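Local coordinates for protein threonine--tRNA ligase catalytic subunit (Aeropyrum pernix, PDB 3A32) that probably attaches threonine to tRNA(Thr) in an ATP-dependent, two-step reaction and probably cannot deacylate mischarged seryl-tRNA(Thr), lacking the editing domain, at residues 59-73 with 129-141. Numbering follows the deposited sequence.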
loop_
_atom_site.group_PDB
_atom_site.type_symbol
_atom_site.label_atom_id
_atom_site.label_comp_id
_atom_site.label_asym_id
_atom_site.label_seq_id
_atom_site.Cartn_x
_atom_site.Cartn_y
_atom_site.Cartn_z
ATOM N N LEU A 59 -2.557 -5.968 6.715
ATOM C CA LEU A 59 -2.782 -7.271 6.107
ATOM C C LEU A 59 -1.518 -7.830 5.485
ATOM O O LEU A 59 -1.274 -9.019 5.627
ATOM C CB LEU A 59 -3.927 -7.234 5.064
ATOM C CG LEU A 59 -5.258 -6.785 5.682
ATOM C CD1 LEU A 59 -6.327 -6.560 4.611
ATOM C CD2 LEU A 59 -5.677 -7.840 6.730
ATOM N N ALA A 60 -0.723 -6.985 4.810
ATOM C CA ALA A 60 0.565 -7.388 4.269
ATOM C C ALA A 60 1.514 -7.909 5.356
ATOM O O ALA A 60 2.042 -9.013 5.243
ATOM C CB ALA A 60 1.236 -6.232 3.454
ATOM N N LYS A 61 1.717 -7.122 6.404
ATOM C CA LYS A 61 2.571 -7.524 7.532
ATOM C C LYS A 61 2.065 -8.735 8.294
ATOM O O LYS A 61 2.887 -9.593 8.679
ATOM C CB LYS A 61 2.825 -6.339 8.490
ATOM C CG LYS A 61 3.601 -5.182 7.813
ATOM C CD LYS A 61 3.680 -3.913 8.656
ATOM C CE LYS A 61 4.541 -2.906 7.920
ATOM N NZ LYS A 61 4.683 -1.603 8.642
ATOM N N PHE A 62 0.742 -8.811 8.518
ATOM C CA PHE A 62 0.120 -10.017 9.111
ATOM C C PHE A 62 0.462 -11.278 8.310
ATOM O O PHE A 62 0.887 -12.293 8.875
ATOM C CB PHE A 62 -1.399 -9.892 9.252
ATOM C CG PHE A 62 -2.075 -11.188 9.716
ATOM C CD1 PHE A 62 -1.818 -11.716 11.000
ATOM C CD2 PHE A 62 -2.955 -11.874 8.877
ATOM C CE1 PHE A 62 -2.422 -12.925 11.421
ATOM C CE2 PHE A 62 -3.557 -13.076 9.269
ATOM C CZ PHE A 62 -3.303 -13.599 10.563
ATOM N N HIS A 63 0.323 -11.186 6.981
ATOM C CA HIS A 63 0.659 -12.297 6.126
ATOM C C HIS A 63 2.120 -12.617 6.064
ATOM O O HIS A 63 2.494 -13.789 6.127
ATOM C CB HIS A 63 0.022 -12.116 4.761
ATOM C CG HIS A 63 -1.456 -12.369 4.796
ATOM N ND1 HIS A 63 -2.371 -11.417 5.196
ATOM C CD2 HIS A 63 -2.168 -13.487 4.531
ATOM C CE1 HIS A 63 -3.590 -11.914 5.097
ATOM N NE2 HIS A 63 -3.494 -13.186 4.751
ATOM N N ALA A 64 2.965 -11.600 5.997
ATOM C CA ALA A 64 4.413 -11.853 6.049
ATOM C C ALA A 64 4.876 -12.592 7.361
ATOM O O ALA A 64 5.717 -13.499 7.312
ATOM C CB ALA A 64 5.170 -10.597 5.798
ATOM N N ARG A 65 4.277 -12.262 8.504
ATOM C CA ARG A 65 4.575 -12.902 9.784
ATOM C C ARG A 65 4.080 -14.359 9.934
ATOM O O ARG A 65 4.600 -15.115 10.758
ATOM C CB ARG A 65 3.949 -12.047 10.893
ATOM C CG ARG A 65 4.766 -10.790 11.106
ATOM C CD ARG A 65 4.015 -9.654 11.707
ATOM N NE ARG A 65 3.463 -9.944 13.034
ATOM C CZ ARG A 65 4.159 -9.960 14.175
ATOM N NH1 ARG A 65 5.474 -9.718 14.173
ATOM N NH2 ARG A 65 3.515 -10.215 15.326
ATOM N N ARG A 66 3.051 -14.705 9.165
ATOM C CA ARG A 66 2.477 -16.012 9.057
ATOM C C ARG A 66 3.123 -16.857 7.936
ATOM O O ARG A 66 2.682 -17.954 7.695
ATOM C CB ARG A 66 0.952 -15.875 8.767
ATOM C CG ARG A 66 0.107 -15.115 9.844
ATOM C CD ARG A 66 -0.024 -15.855 11.182
ATOM N NE ARG A 66 -0.615 -17.159 10.918
ATOM C CZ ARG A 66 -1.119 -18.014 11.827
ATOM N NH1 ARG A 66 -1.127 -17.714 13.127
ATOM N NH2 ARG A 66 -1.638 -19.177 11.408
ATOM N N GLY A 67 4.133 -16.341 7.249
ATOM C CA GLY A 67 4.888 -17.136 6.302
ATOM C C GLY A 67 4.542 -16.962 4.831
ATOM O O GLY A 67 4.978 -17.786 3.993
ATOM N N TYR A 68 3.758 -15.937 4.503
ATOM C CA TYR A 68 3.421 -15.650 3.117
ATOM C C TYR A 68 4.425 -14.673 2.599
ATOM O O TYR A 68 4.819 -13.759 3.276
ATOM C CB TYR A 68 2.038 -14.982 2.958
ATOM C CG TYR A 68 0.826 -15.824 3.327
ATOM C CD1 TYR A 68 -0.024 -16.361 2.343
ATOM C CD2 TYR A 68 0.493 -16.036 4.696
ATOM C CE1 TYR A 68 -1.131 -17.115 2.703
ATOM C CE2 TYR A 68 -0.613 -16.795 5.071
ATOM C CZ TYR A 68 -1.419 -17.326 4.083
ATOM O OH TYR A 68 -2.519 -18.043 4.496
ATOM N N TYR A 69 4.804 -14.851 1.357
ATOM C CA TYR A 69 5.539 -13.835 0.665
ATOM C C TYR A 69 4.550 -12.793 0.196
ATOM O O TYR A 69 3.549 -13.136 -0.420
ATOM C CB TYR A 69 6.167 -14.450 -0.527
ATOM C CG TYR A 69 7.076 -15.592 -0.237
ATOM C CD1 TYR A 69 8.236 -15.417 0.528
ATOM C CD2 TYR A 69 6.834 -16.864 -0.811
ATOM C CE1 TYR A 69 9.095 -16.491 0.770
ATOM C CE2 TYR A 69 7.690 -17.921 -0.583
ATOM C CZ TYR A 69 8.811 -17.727 0.194
ATOM O OH TYR A 69 9.659 -18.764 0.402
ATOM N N VAL A 70 4.825 -11.523 0.486
ATOM C CA VAL A 70 3.961 -10.470 -0.033
ATOM C C VAL A 70 4.411 -9.979 -1.373
ATOM O O VAL A 70 5.619 -9.825 -1.615
ATOM C CB VAL A 70 3.701 -9.330 0.975
ATOM C CG1 VAL A 70 3.160 -9.981 2.318
ATOM C CG2 VAL A 70 4.913 -8.474 1.180
ATOM N N VAL A 71 3.444 -9.791 -2.264
ATOM C CA VAL A 71 3.737 -9.405 -3.601
ATOM C C VAL A 71 2.745 -8.363 -4.099
ATOM O O VAL A 71 1.697 -8.088 -3.482
ATOM C CB VAL A 71 3.829 -10.625 -4.580
ATOM C CG1 VAL A 71 4.868 -11.645 -4.069
ATOM C CG2 VAL A 71 2.462 -11.257 -4.815
ATOM N N GLU A 72 3.129 -7.734 -5.180
ATOM C CA GLU A 72 2.235 -6.835 -5.912
ATOM C C GLU A 72 2.431 -7.211 -7.388
ATOM O O GLU A 72 3.589 -7.309 -7.869
ATOM C CB GLU A 72 2.554 -5.365 -5.609
ATOM C CG GLU A 72 1.874 -4.380 -6.582
ATOM C CD GLU A 72 1.890 -2.887 -6.129
ATOM O OE1 GLU A 72 2.482 -2.590 -5.068
ATOM O OE2 GLU A 72 1.249 -2.016 -6.839
ATOM N N THR A 73 1.324 -7.505 -8.077
ATOM C CA THR A 73 1.422 -7.964 -9.477
ATOM C C THR A 73 0.758 -6.930 -10.391
ATOM O O THR A 73 -0.059 -6.133 -9.917
ATOM C CB THR A 73 0.884 -9.448 -9.680
ATOM O OG1 THR A 73 -0.513 -9.544 -9.335
ATOM C CG2 THR A 73 1.713 -10.491 -8.851
ATOM N N LYS A 129 15.282 -25.716 -3.782
ATOM C CA LYS A 129 15.580 -24.868 -2.589
ATOM C C LYS A 129 14.376 -24.047 -2.133
ATOM O O LYS A 129 14.282 -23.667 -0.950
ATOM C CB LYS A 129 16.740 -23.917 -2.839
ATOM C CG LYS A 129 18.089 -24.574 -3.028
ATOM C CD LYS A 129 19.146 -23.547 -2.739
ATOM C CE LYS A 129 19.310 -22.593 -3.885
ATOM N NZ LYS A 129 20.410 -21.652 -3.484
ATOM N N LEU A 130 13.456 -23.772 -3.073
ATOM C CA LEU A 130 12.198 -23.073 -2.743
ATOM C C LEU A 130 11.405 -23.994 -1.818
ATOM O O LEU A 130 11.113 -25.131 -2.203
ATOM C CB LEU A 130 11.359 -22.773 -3.986
ATOM C CG LEU A 130 10.162 -21.807 -3.828
ATOM C CD1 LEU A 130 10.591 -20.359 -3.488
ATOM C CD2 LEU A 130 9.319 -21.818 -5.074
ATOM N N PRO A 131 11.083 -23.528 -0.598
ATOM C CA PRO A 131 10.334 -24.391 0.306
ATOM C C PRO A 131 8.839 -24.550 -0.066
ATOM O O PRO A 131 8.222 -23.661 -0.671
ATOM C CB PRO A 131 10.489 -23.700 1.674
ATOM C CG PRO A 131 11.333 -22.494 1.456
ATOM C CD PRO A 131 11.351 -22.208 0.002
ATOM N N LEU A 132 8.288 -25.705 0.268
ATOM C CA LEU A 132 6.856 -25.921 0.199
ATOM C C LEU A 132 6.376 -26.212 1.624
ATOM O O LEU A 132 7.091 -26.844 2.396
ATOM C CB LEU A 132 6.540 -27.102 -0.725
ATOM C CG LEU A 132 6.984 -27.011 -2.181
ATOM C CD1 LEU A 132 6.630 -28.280 -2.972
ATOM C CD2 LEU A 132 6.423 -25.705 -2.903
ATOM N N PRO A 133 5.154 -25.791 1.973
ATOM C CA PRO A 133 4.224 -25.058 1.082
ATOM C C PRO A 133 4.745 -23.656 0.645
ATOM O O PRO A 133 5.484 -22.972 1.386
ATOM C CB PRO A 133 2.914 -24.956 1.897
ATOM C CG PRO A 133 3.241 -25.415 3.289
ATOM C CD PRO A 133 4.584 -26.096 3.303
ATOM N N PHE A 134 4.366 -23.259 -0.563
ATOM C CA PHE A 134 4.703 -21.938 -1.088
ATOM C C PHE A 134 3.442 -21.110 -0.955
ATOM O O PHE A 134 2.386 -21.482 -1.493
ATOM C CB PHE A 134 5.139 -22.077 -2.530
ATOM C CG PHE A 134 5.283 -20.789 -3.265
ATOM C CD1 PHE A 134 6.494 -20.133 -3.296
ATOM C CD2 PHE A 134 4.212 -20.269 -3.998
ATOM C CE1 PHE A 134 6.634 -18.925 -4.005
ATOM C CE2 PHE A 134 4.342 -19.083 -4.707
ATOM C CZ PHE A 134 5.549 -18.415 -4.728
ATOM N N LYS A 135 3.551 -20.006 -0.206
ATOM C CA LYS A 135 2.411 -19.166 0.125
ATOM C C LYS A 135 2.731 -17.780 -0.285
ATOM O O LYS A 135 3.773 -17.247 0.112
ATOM C CB LYS A 135 2.114 -19.216 1.633
ATOM C CG LYS A 135 2.080 -20.655 2.194
ATOM C CD LYS A 135 1.547 -20.773 3.615
ATOM C CE LYS A 135 1.935 -19.575 4.504
ATOM N NZ LYS A 135 1.852 -19.924 5.975
ATOM N N VAL A 136 1.841 -17.197 -1.101
ATOM C CA VAL A 136 2.014 -15.852 -1.659
ATOM C C VAL A 136 0.722 -15.010 -1.382
ATOM O O VAL A 136 -0.388 -15.462 -1.722
ATOM C CB VAL A 136 2.393 -15.938 -3.166
ATOM C CG1 VAL A 136 1.311 -16.685 -4.020
ATOM C CG2 VAL A 136 2.678 -14.617 -3.741
ATOM N N PHE A 137 0.890 -13.821 -0.788
ATOM C CA PHE A 137 -0.209 -12.923 -0.421
ATOM C C PHE A 137 -0.159 -11.619 -1.239
ATOM O O PHE A 137 0.917 -11.074 -1.447
ATOM C CB PHE A 137 -0.149 -12.513 1.066
ATOM C CG PHE A 137 -1.153 -11.444 1.421
ATOM C CD1 PHE A 137 -2.506 -11.764 1.565
ATOM C CD2 PHE A 137 -0.767 -10.111 1.560
ATOM C CE1 PHE A 137 -3.429 -10.807 1.849
ATOM C CE2 PHE A 137 -1.709 -9.139 1.871
ATOM C CZ PHE A 137 -3.034 -9.475 2.009
ATOM N N GLU A 138 -1.311 -11.096 -1.641
ATOM C CA GLU A 138 -1.356 -9.783 -2.321
ATOM C C GLU A 138 -2.616 -9.028 -1.937
ATOM O O GLU A 138 -3.689 -9.625 -1.952
ATOM C CB GLU A 138 -1.273 -9.893 -3.858
ATOM C CG GLU A 138 -1.431 -8.555 -4.546
ATOM C CD GLU A 138 -1.096 -8.564 -6.034
ATOM O OE1 GLU A 138 -0.822 -9.649 -6.629
ATOM O OE2 GLU A 138 -1.132 -7.466 -6.631
ATOM N N PHE A 139 -2.454 -7.755 -1.537
ATOM C CA PHE A 139 -3.554 -6.779 -1.409
ATOM C C PHE A 139 -3.849 -6.384 -2.856
ATOM O O PHE A 139 -3.225 -5.464 -3.414
ATOM C CB PHE A 139 -3.051 -5.569 -0.597
ATOM C CG PHE A 139 -4.143 -4.600 -0.155
ATOM C CD1 PHE A 139 -5.012 -4.919 0.886
ATOM C CD2 PHE A 139 -4.269 -3.351 -0.760
ATOM C CE1 PHE A 139 -6.030 -4.012 1.283
ATOM C CE2 PHE A 139 -5.240 -2.438 -0.349
ATOM C CZ PHE A 139 -6.123 -2.770 0.681
ATOM N N GLY A 140 -4.742 -7.119 -3.511
ATOM C CA GLY A 140 -4.757 -7.073 -4.993
ATOM C C GLY A 140 -5.921 -6.296 -5.549
ATOM O O GLY A 140 -6.993 -6.306 -4.955
ATOM N N ARG A 141 -5.739 -5.654 -6.696
ATOM C CA ARG A 141 -6.791 -4.777 -7.302
ATOM C C ARG A 141 -7.283 -5.374 -8.614
ATOM O O ARG A 141 -6.502 -5.520 -9.555
ATOM C CB ARG A 141 -6.251 -3.377 -7.548
ATOM C CG ARG A 141 -5.808 -2.709 -6.256
ATOM C CD ARG A 141 -4.805 -1.610 -6.488
ATOM N NE ARG A 141 -4.711 -0.827 -5.257
ATOM C CZ ARG A 141 -3.783 -1.052 -4.343
ATOM N NH1 ARG A 141 -2.866 -1.988 -4.566
ATOM N NH2 ARG A 141 -3.783 -0.356 -3.235
HETATM O O HOH W 1 5.865 -19.731 1.532
HETATM O O HOH W 2 5.798 -20.962 4.206
HETATM O O HOH W 3 -1.036 -19.988 6.483
HETATM O O HOH W 4 8.023 -20.957 0.051
#
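Phe137 and His63 lie face to face where the end of helix 48-65 packs over strand 134-143, their ring planes only 8° apart and their centroids separated by 3.8 Å. The rotation of the imidazole is fixed by ND1 donating at 2.7 Å to Leu59 O, which lies 4° out of the ring plane. Phe137 CE2 meets Ala60 CA at 3.7 Å, and its CZ meets Leu59 CB at 3.9 Å. With an alanine at His63, the Phe137 face would probably lose its stacking partner and Leu59 O its side-chain donor.

Lys135 can be followed outward along Tyr68. Its CB touches Tyr68 CD1 at 3.6 Å; a bend at chi3 (-35°) then brings CE over the centre of the phenol ring, whose other face rests on His63. The same CE lies 3.6 Å from Gly67 O. At the tip, NZ donates to Arg66 O at 2.7 Å, makes an off-centre cation-pi contact with Tyr68 and donates to a water shared with Tyr68 OH. Tyr68 OH is hydrogen-bonded to Glu184, and Arg311 to both Tyr68 OH and His63 NE2.

Beyond the Schellman turn at Gly67, Tyr69 N bonds to Lys135 O, Tyr69 O accepts from Phe137 N, and Val71 N meets Phe137 O, a parallel ladder on the strand outermost within its own chain. Val71 O is hydrogen-bonded to Tyr53 OH of the second subunit, so the contact borders the dimer interface. Farther on, the extended Glu138 side chain brings its carboxylate to Thr73: OE1 meets OG1 through its syn lone pair at 2.7 Å, and OE2 receives the backbone N from above the carboxylate plane. Helix 48-65 with strand 69-70 is consistent with class II motif 1, laid parallel against what is probably the first strand of motif 2 in the catalytic sheet, with Val136 beside the zinc ligand His166.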